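Local coordinates for hypothetical protein PSPTO5229 (Pseudomonas syringae pv. tomato str. DC3000, PDB 2EVE) that is of unknown function but is an EVE domain, related to ASCH and PUA domains, and so may bind nucleic acid, at residues E46-H51 with A143-L148; E121-V126 with A139-A144. All coordinates share one frame; numbering follows the deposited sequence.

Contact 1: E46-H51 with A143-L148. With 144 (tris-hydroxymethyl-methyl-ammonium), chain D.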
ATOM      1  N   GLU A  46       5.298  -4.422  -8.288  1.00  9.36           N
ATOM      2  CA  GLU A  46       4.191  -5.089  -7.616  1.00  9.71           C
ATOM      3  C   GLU A  46       4.227  -4.756  -6.136  1.00  9.69           C
ATOM      4  O   GLU A  46       5.277  -4.403  -5.601  1.00  9.35           O
ATOM      5  CB  GLU A  46       4.283  -6.602  -7.817  1.00 11.01           C
ATOM      6  CG  GLU A  46       4.009  -7.033  -9.246  1.00 14.27           C
ATOM      7  CD  GLU A  46       4.311  -8.500  -9.477  1.00 18.75           C
ATOM      8  OE1 GLU A  46       5.494  -8.887  -9.375  1.00 22.97           O
ATOM      9  OE2 GLU A  46       3.366  -9.261  -9.764  1.00 20.63           O
ATOM     10  N   PHE A  47       3.080  -4.860  -5.474  1.00  8.91           N
ATOM     11  CA  PHE A  47       3.023  -4.563  -4.050  1.00  7.99           C
ATOM     12  C   PHE A  47       2.035  -5.446  -3.322  1.00 10.58           C
ATOM     13  O   PHE A  47       1.047  -5.906  -3.900  1.00  9.85           O
ATOM     14  CB  PHE A  47       2.636  -3.093  -3.824  1.00  8.32           C
ATOM     15  CG  PHE A  47       1.205  -2.772  -4.176  1.00  8.19           C
ATOM     16  CD1 PHE A  47       0.196  -2.852  -3.218  1.00  8.62           C
ATOM     17  CD2 PHE A  47       0.867  -2.383  -5.469  1.00  9.18           C
ATOM     18  CE1 PHE A  47      -1.130  -2.549  -3.547  1.00  9.64           C
ATOM     19  CE2 PHE A  47      -0.453  -2.081  -5.807  1.00  9.58           C
ATOM     20  CZ  PHE A  47      -1.448  -2.161  -4.848  1.00  8.22           C
ATOM     21  N   PHE A  48       2.318  -5.693  -2.049  1.00  7.59           N
ATOM     22  CA  PHE A  48       1.411  -6.471  -1.224  1.00  8.53           C
ATOM     23  C   PHE A  48       0.344  -5.518  -0.717  1.00  8.20           C
ATOM     24  O   PHE A  48       0.651  -4.431  -0.225  1.00  8.18           O
ATOM     25  CB  PHE A  48       2.143  -7.097  -0.038  1.00  8.54           C
ATOM     26  CG  PHE A  48       2.973  -8.282  -0.404  1.00 11.13           C
ATOM     27  CD1 PHE A  48       2.436  -9.309  -1.175  1.00 10.08           C
ATOM     28  CD2 PHE A  48       4.292  -8.380   0.020  1.00 11.10           C
ATOM     29  CE1 PHE A  48       3.201 -10.416  -1.518  1.00  9.76           C
ATOM     30  CE2 PHE A  48       5.066  -9.484  -0.318  1.00 13.22           C
ATOM     31  CZ  PHE A  48       4.520 -10.505  -1.089  1.00 11.56           C
ATOM     32  N   PHE A  49      -0.910  -5.928  -0.867  1.00  8.01           N
ATOM     33  CA  PHE A  49      -2.062  -5.142  -0.430  1.00  9.01           C
ATOM     34  C   PHE A  49      -2.329  -5.560   1.018  1.00  9.54           C
ATOM     35  O   PHE A  49      -2.829  -6.655   1.279  1.00 10.56           O
ATOM     36  CB  PHE A  49      -3.266  -5.477  -1.327  1.00  9.35           C
ATOM     37  CG  PHE A  49      -4.409  -4.487  -1.247  1.00  6.74           C
ATOM     38  CD1 PHE A  49      -5.020  -4.181  -0.033  1.00  9.70           C
ATOM     39  CD2 PHE A  49      -4.909  -3.908  -2.413  1.00  7.43           C
ATOM     40  CE1 PHE A  49      -6.120  -3.308   0.016  1.00  9.46           C
ATOM     41  CE2 PHE A  49      -6.000  -3.042  -2.374  1.00  7.29           C
ATOM     42  CZ  PHE A  49      -6.609  -2.738  -1.161  1.00  8.84           C
ATOM     43  N   TYR A  50      -1.986  -4.684   1.955  1.00  8.70           N
ATOM     44  CA  TYR A  50      -2.152  -4.970   3.375  1.00  9.06           C
ATOM     45  C   TYR A  50      -3.409  -4.333   3.967  1.00  8.94           C
ATOM     46  O   TYR A  50      -3.608  -3.121   3.875  1.00 11.19           O
ATOM     47  CB  TYR A  50      -0.899  -4.491   4.122  1.00  9.13           C
ATOM     48  CG  TYR A  50      -0.925  -4.697   5.619  1.00  9.87           C
ATOM     49  CD1 TYR A  50      -1.551  -3.779   6.461  1.00 11.50           C
ATOM     50  CD2 TYR A  50      -0.322  -5.814   6.193  1.00 12.23           C
ATOM     51  CE1 TYR A  50      -1.577  -3.970   7.843  1.00 12.91           C
ATOM     52  CE2 TYR A  50      -0.342  -6.014   7.570  1.00 12.29           C
ATOM     53  CZ  TYR A  50      -0.968  -5.093   8.385  1.00 13.65           C
ATOM     54  OH  TYR A  50      -0.987  -5.294   9.743  1.00 15.88           O
ATOM     55  N   HIS A  51      -4.259  -5.167   4.562  1.00 10.75           N
ATOM     56  CA  HIS A  51      -5.491  -4.702   5.190  1.00 10.08           C
ATOM     57  C   HIS A  51      -5.185  -4.218   6.600  1.00 12.16           C
ATOM     58  O   HIS A  51      -4.721  -4.986   7.439  1.00 14.16           O
ATOM     59  CB  HIS A  51      -6.523  -5.831   5.244  1.00 10.63           C
ATOM     60  CG  HIS A  51      -7.234  -6.062   3.948  1.00 11.73           C
ATOM     61  ND1 HIS A  51      -8.197  -7.036   3.793  1.00 10.66           N
ATOM     62  CD2 HIS A  51      -7.143  -5.429   2.753  1.00 11.16           C
ATOM     63  CE1 HIS A  51      -8.669  -6.993   2.560  1.00 11.89           C
ATOM     64  NE2 HIS A  51      -8.048  -6.027   1.909  1.00 11.10           N
ATOM     65  N   ALA A 143       9.795 -13.123  -1.788  1.00 11.86           N
ATOM     66  CA  ALA A 143       9.777 -14.565  -2.000  1.00 13.42           C
ATOM     67  C   ALA A 143       9.352 -15.293  -0.731  1.00 12.41           C
ATOM     68  O   ALA A 143       8.620 -16.280  -0.786  1.00 14.72           O
ATOM     69  CB  ALA A 143      11.155 -15.046  -2.442  1.00 14.84           C
ATOM     70  N   ALA A 144       9.809 -14.802   0.419  1.00 13.70           N
ATOM     71  CA  ALA A 144       9.467 -15.421   1.692  1.00 12.34           C
ATOM     72  C   ALA A 144       7.970 -15.349   1.959  1.00 13.70           C
ATOM     73  O   ALA A 144       7.367 -16.311   2.436  1.00 13.86           O
ATOM     74  CB  ALA A 144      10.233 -14.747   2.826  1.00 12.34           C
ATOM     75  N   ILE A 145       7.368 -14.205   1.654  1.00 11.83           N
ATOM     76  CA  ILE A 145       5.941 -14.039   1.874  1.00 12.32           C
ATOM     77  C   ILE A 145       5.135 -14.897   0.900  1.00 12.03           C
ATOM     78  O   ILE A 145       4.134 -15.502   1.284  1.00 12.95           O
ATOM     79  CB  ILE A 145       5.541 -12.550   1.767  1.00 12.22           C
ATOM     80  CG1 ILE A 145       6.138 -11.791   2.956  1.00 13.66           C
ATOM     81  CG2 ILE A 145       4.024 -12.405   1.757  1.00 12.73           C
ATOM     82  CD1 ILE A 145       6.042 -10.290   2.860  1.00 13.50           C
ATOM     83  N   LEU A 146       5.574 -14.972  -0.353  1.00 13.21           N
ATOM     84  CA  LEU A 146       4.863 -15.796  -1.325  1.00 13.86           C
ATOM     85  C   LEU A 146       4.886 -17.256  -0.873  1.00 15.55           C
ATOM     86  O   LEU A 146       3.897 -17.974  -1.022  1.00 16.78           O
ATOM     87  CB  LEU A 146       5.493 -15.680  -2.716  1.00 14.92           C
ATOM     88  CG  LEU A 146       5.340 -14.358  -3.471  1.00 14.89           C
ATOM     89  CD1 LEU A 146       5.946 -14.506  -4.859  1.00 15.37           C
ATOM     90  CD2 LEU A 146       3.868 -13.972  -3.577  1.00 14.31           C
ATOM     91  N   ALA A 147       6.014 -17.689  -0.317  1.00 15.76           N
ATOM     92  CA  ALA A 147       6.146 -19.063   0.156  1.00 17.52           C
ATOM     93  C   ALA A 147       5.205 -19.331   1.327  1.00 18.31           C
ATOM     94  O   ALA A 147       4.745 -20.456   1.515  1.00 19.60           O
ATOM     95  CB  ALA A 147       7.591 -19.341   0.567  1.00 17.20           C
ATOM     96  N   LEU A 148       4.923 -18.297   2.116  1.00 20.12           N
ATOM     97  CA  LEU A 148       4.026 -18.439   3.258  1.00 21.31           C
ATOM     98  C   LEU A 148       2.603 -18.743   2.807  1.00 22.87           C
ATOM     99  O   LEU A 148       1.827 -19.340   3.549  1.00 21.91           O
ATOM    100  CB  LEU A 148       4.027 -17.168   4.113  1.00 23.10           C
ATOM    101  CG  LEU A 148       5.229 -16.930   5.025  1.00 24.82           C
ATOM    102  CD1 LEU A 148       5.036 -15.616   5.771  1.00 24.86           C
ATOM    103  CD2 LEU A 148       5.372 -18.085   6.014  1.00 24.72           C
TER
HETATM  104  C1  144 D 303      -3.326  -1.022  11.448  1.00 26.65           C
HETATM  105  N   144 D 303      -1.893  -0.761  11.447  1.00 29.02           N
HETATM  106  C2  144 D 303      -1.174  -2.058  11.676  1.00 29.15           C
HETATM  107  O2  144 D 303      -1.536  -3.445  11.524  1.00 30.24           O
HETATM  108  C3  144 D 303      -1.676   0.302  12.518  1.00 28.61           C
HETATM  109  O3  144 D 303      -0.307   0.735  12.664  1.00 31.08           O
HETATM  110  C4  144 D 303      -1.584  -0.297  10.078  1.00 29.31           C
HETATM  111  O4  144 D 303      -2.098   1.027   9.346  1.00 33.20           O
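Phe48 and Ile145 are brought together by matching first torsions: in Phe48 CG stands anti to the carbonyl carbon (chi1 -76°), and in Ile145 CG1 does the same (chi1 -69°). The two side chains approach from opposite directions, one from the strand and one from the helix. The same chi1 sets Ile145 CG2 anti to the backbone N and so over one face of the Phe48 ring, a CH-pi contact 3.9 Å from CG2 to the ring centroid and 30° off the ring normal. Ile145 CD1 lies on the same face, outward past the CE2 corner, 3.4 Å from Phe48 CE2. Leu146 CD2 comes obliquely to the edge, near the ring plane, 4.2 Å from Phe48 CE1. Between strand and helix the touching is apolar, through three side chains. Further along the strand, Tyr50 OH and O2 of the bound tris-hydroxymethyl-methyl-ammonium are hydrogen-bonded at 2.6 Å, and O2 lies in the plane of the ring at its edge. Strand 46-51 runs between strands 3-8 and 58-71, and helix 139-149 packs on its Phe48 side. Ile59 of strand 58-71 touches both Phe48 and Ile145, and Trp142 stacks on the other face of the Phe48 ring.

Contact 2: E121-V126 with A139-A144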
ATOM      1  N   GLU A 121      12.376  -9.768   9.511  1.00 17.12           N
ATOM      2  CA  GLU A 121      12.739  -8.912  10.637  1.00 19.03           C
ATOM      3  C   GLU A 121      13.111  -7.484  10.242  1.00 17.74           C
ATOM      4  O   GLU A 121      12.965  -6.560  11.042  1.00 18.78           O
ATOM      5  CB  GLU A 121      13.889  -9.540  11.430  1.00 20.66           C
ATOM      6  CG  GLU A 121      13.517 -10.838  12.124  1.00 27.03           C
ATOM      7  CD  GLU A 121      14.655 -11.393  12.958  1.00 29.68           C
ATOM      8  OE1 GLU A 121      15.744 -11.629  12.394  1.00 32.00           O
ATOM      9  OE2 GLU A 121      14.459 -11.594  14.174  1.00 33.75           O
ATOM     10  N   GLN A 122      13.579  -7.305   9.009  1.00 17.87           N
ATOM     11  CA  GLN A 122      13.974  -5.983   8.527  1.00 18.23           C
ATOM     12  C   GLN A 122      12.849  -5.241   7.812  1.00 16.82           C
ATOM     13  O   GLN A 122      13.048  -4.133   7.315  1.00 17.00           O
ATOM     14  CB  GLN A 122      15.177  -6.101   7.588  1.00 21.33           C
ATOM     15  CG  GLN A 122      16.449  -6.565   8.274  1.00 25.56           C
ATOM     16  CD  GLN A 122      16.904  -5.607   9.358  1.00 29.86           C
ATOM     17  OE1 GLN A 122      17.167  -4.433   9.093  1.00 33.14           O
ATOM     18  NE2 GLN A 122      17.000  -6.103  10.586  1.00 32.70           N
ATOM     19  N   LEU A 123      11.671  -5.851   7.759  1.00 15.57           N
ATOM     20  CA  LEU A 123      10.528  -5.224   7.109  1.00 14.94           C
ATOM     21  C   LEU A 123       9.918  -4.220   8.085  1.00 15.11           C
ATOM     22  O   LEU A 123       9.569  -4.573   9.209  1.00 15.86           O
ATOM     23  CB  LEU A 123       9.496  -6.289   6.739  1.00 13.98           C
ATOM     24  CG  LEU A 123       8.297  -5.829   5.910  1.00 11.83           C
ATOM     25  CD1 LEU A 123       8.764  -5.360   4.532  1.00 15.44           C
ATOM     26  CD2 LEU A 123       7.319  -6.983   5.783  1.00 15.50           C
ATOM     27  N   PRO A 124       9.784  -2.948   7.669  1.00 14.93           N
ATOM     28  CA  PRO A 124       9.210  -1.930   8.555  1.00 14.17           C
ATOM     29  C   PRO A 124       7.891  -2.341   9.211  1.00 14.56           C
ATOM     30  O   PRO A 124       7.632  -2.000  10.364  1.00 14.70           O
ATOM     31  CB  PRO A 124       9.043  -0.729   7.630  1.00 14.74           C
ATOM     32  CG  PRO A 124      10.203  -0.873   6.706  1.00 15.58           C
ATOM     33  CD  PRO A 124      10.187  -2.351   6.382  1.00 15.09           C
ATOM     34  N   LEU A 125       7.069  -3.075   8.467  1.00 13.92           N
ATOM     35  CA  LEU A 125       5.769  -3.532   8.947  1.00 15.64           C
ATOM     36  C   LEU A 125       5.829  -4.240  10.296  1.00 17.04           C
ATOM     37  O   LEU A 125       4.928  -4.086  11.123  1.00 16.95           O
ATOM     38  CB  LEU A 125       5.132  -4.479   7.921  1.00 14.51           C
ATOM     39  CG  LEU A 125       3.705  -4.959   8.203  1.00 15.22           C
ATOM     40  CD1 LEU A 125       2.739  -3.816   7.941  1.00 15.30           C
ATOM     41  CD2 LEU A 125       3.360  -6.148   7.312  1.00 14.09           C
ATOM     42  N   VAL A 126       6.886  -5.016  10.516  1.00 17.10           N
ATOM     43  CA  VAL A 126       7.026  -5.767  11.761  1.00 20.58           C
ATOM     44  C   VAL A 126       7.944  -5.116  12.786  1.00 22.04           C
ATOM     45  O   VAL A 126       8.235  -5.712  13.824  1.00 25.29           O
ATOM     46  CB  VAL A 126       7.547  -7.199  11.496  1.00 20.27           C
ATOM     47  CG1 VAL A 126       6.649  -7.903  10.491  1.00 21.71           C
ATOM     48  CG2 VAL A 126       8.984  -7.156  11.001  1.00 21.30           C
ATOM     49  N   ALA A 139      13.604  -8.481  -2.561  1.00 13.78           N
ATOM     50  CA  ALA A 139      13.279  -9.672  -3.332  1.00 13.81           C
ATOM     51  C   ALA A 139      13.194 -10.877  -2.404  1.00 14.12           C
ATOM     52  O   ALA A 139      12.360 -11.762  -2.595  1.00 13.16           O
ATOM     53  CB  ALA A 139      14.336  -9.908  -4.408  1.00 15.91           C
ATOM     54  N   GLU A 140      14.059 -10.906  -1.390  1.00 15.50           N
ATOM     55  CA  GLU A 140      14.076 -12.010  -0.438  1.00 15.88           C
ATOM     56  C   GLU A 140      12.818 -12.015   0.421  1.00 15.61           C
ATOM     57  O   GLU A 140      12.237 -13.070   0.678  1.00 14.78           O
ATOM     58  CB  GLU A 140      15.305 -11.929   0.474  1.00 18.28           C
ATOM     59  CG  GLU A 140      16.611 -11.647  -0.250  1.00 22.84           C
ATOM     60  CD  GLU A 140      16.911 -10.160  -0.339  1.00 26.05           C
ATOM     61  OE1 GLU A 140      17.372  -9.578   0.671  1.00 30.44           O
ATOM     62  OE2 GLU A 140      16.676  -9.570  -1.413  1.00 22.14           O
ATOM     63  N   GLN A 141      12.397 -10.836   0.869  1.00 12.77           N
ATOM     64  CA  GLN A 141      11.202 -10.745   1.696  1.00 11.82           C
ATOM     65  C   GLN A 141       9.976 -11.112   0.874  1.00 10.75           C
ATOM     66  O   GLN A 141       9.074 -11.790   1.360  1.00 10.92           O
ATOM     67  CB  GLN A 141      11.059  -9.334   2.271  1.00 10.24           C
ATOM     68  CG  GLN A 141      12.215  -8.928   3.168  1.00 12.79           C
ATOM     69  CD  GLN A 141      12.175  -7.459   3.545  1.00 12.78           C
ATOM     70  OE1 GLN A 141      11.734  -6.618   2.759  1.00 13.37           O
ATOM     71  NE2 GLN A 141      12.658  -7.139   4.744  1.00 16.25           N
ATOM     72  N   TRP A 142       9.950 -10.663  -0.377  1.00 10.90           N
ATOM     73  CA  TRP A 142       8.835 -10.951  -1.266  1.00 10.48           C
ATOM     74  C   TRP A 142       8.690 -12.459  -1.469  1.00 10.39           C
ATOM     75  O   TRP A 142       7.598 -13.009  -1.331  1.00 11.11           O
ATOM     76  CB  TRP A 142       9.044 -10.247  -2.612  1.00 11.20           C
ATOM     77  CG  TRP A 142       7.876 -10.365  -3.555  1.00 11.55           C
ATOM     78  CD1 TRP A 142       7.650 -11.360  -4.466  1.00 11.62           C
ATOM     79  CD2 TRP A 142       6.757  -9.472  -3.653  1.00  9.76           C
ATOM     80  NE1 TRP A 142       6.459 -11.141  -5.121  1.00 11.22           N
ATOM     81  CE2 TRP A 142       5.892  -9.990  -4.641  1.00 11.47           C
ATOM     82  CE3 TRP A 142       6.401  -8.285  -2.998  1.00  9.42           C
ATOM     83  CZ2 TRP A 142       4.692  -9.359  -4.993  1.00 10.09           C
ATOM     84  CZ3 TRP A 142       5.207  -7.657  -3.346  1.00 10.96           C
ATOM     85  CH2 TRP A 142       4.367  -8.200  -4.337  1.00  9.93           C
ATOM     86  N   ALA A 143       9.795 -13.123  -1.788  1.00 11.86           N
ATOM     87  CA  ALA A 143       9.777 -14.565  -2.000  1.00 13.42           C
ATOM     88  C   ALA A 143       9.352 -15.293  -0.731  1.00 12.41           C
ATOM     89  O   ALA A 143       8.620 -16.280  -0.786  1.00 14.72           O
ATOM     90  CB  ALA A 143      11.155 -15.046  -2.442  1.00 14.84           C
ATOM     91  N   ALA A 144       9.809 -14.802   0.419  1.00 13.70           N
ATOM     92  CA  ALA A 144       9.467 -15.421   1.692  1.00 12.34           C
ATOM     93  C   ALA A 144       7.970 -15.349   1.959  1.00 13.70           C
ATOM     94  O   ALA A 144       7.367 -16.311   2.436  1.00 13.86           O
ATOM     95  CB  ALA A 144      10.233 -14.747   2.826  1.00 12.34           C
TER
HETATM   96  O   HOH W   1      14.096  -8.832   6.610  1.00 18.06           O
HETATM   97  O   HOH W   2      14.097  -4.409   4.864  1.00 29.87           O
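Gln141 NE2 is held by two waters that tie it to the backbone of Gln122. Water 1 accepts from Gln141 NE2 at 2.9 Å, and it also accepts from Gln122 N at 2.9 Å. Water 2 accepts from Gln141 NE2 at 3.1 Å and donates to Gln122 O at 2.7 Å. Both amide hydrogens of the glutamine are thereby used, and the N-H and C=O of one loop residue are bridged to one side-chain nitrogen. Leu123 N is also near Gln141 NE2, at 3.4 Å, but both are donors and they do not bond. The Gln141 chain is extended beyond CG (chi2 171°), which carries its amide out from the helix to the loop. The other end of the amide is fixed too: OE1 accepts from Thr138 N, just before the helix segment. With both ends engaged, the flip state of the amide is well defined. Leu123 packs against the amide at a slant: its CD1 lies 3.7 Å from Gln141 OE1, a van der Waals contact. Its apolar neighbour is Met135 of strand 134-137. The loop goes on into a 3-10 turn at 124-126, where Val126 N bonds Leu123 O at 3.0 Å. The waters thus join the loop between helix 111-115 and edge strand 134-137 of the PUA-related EVE domain to the first turn of the helix that follows that strand.

In the fold
From the N terminus, strand 3-8 comes first and later lies beside strand 46-51, where contact 1 starts. The chain then runs through strands 58-71 and 95-110 and helix 111-115 before reaching the loop of contact 2. A short excursion through strand 134-137 leads to helix 139-149. Contact 2 closes this short loop on the start of the helix. Contact 1 closes a much longer loop, which contains the whole of 121-126, on its later turns. The two helix segments overlap at Ala143 and Ala144. The contacts also meet directly through Glu46 with Trp142 and Tyr50 with Leu125. Together they tie the C-terminal helix to the central sheet and to the loop.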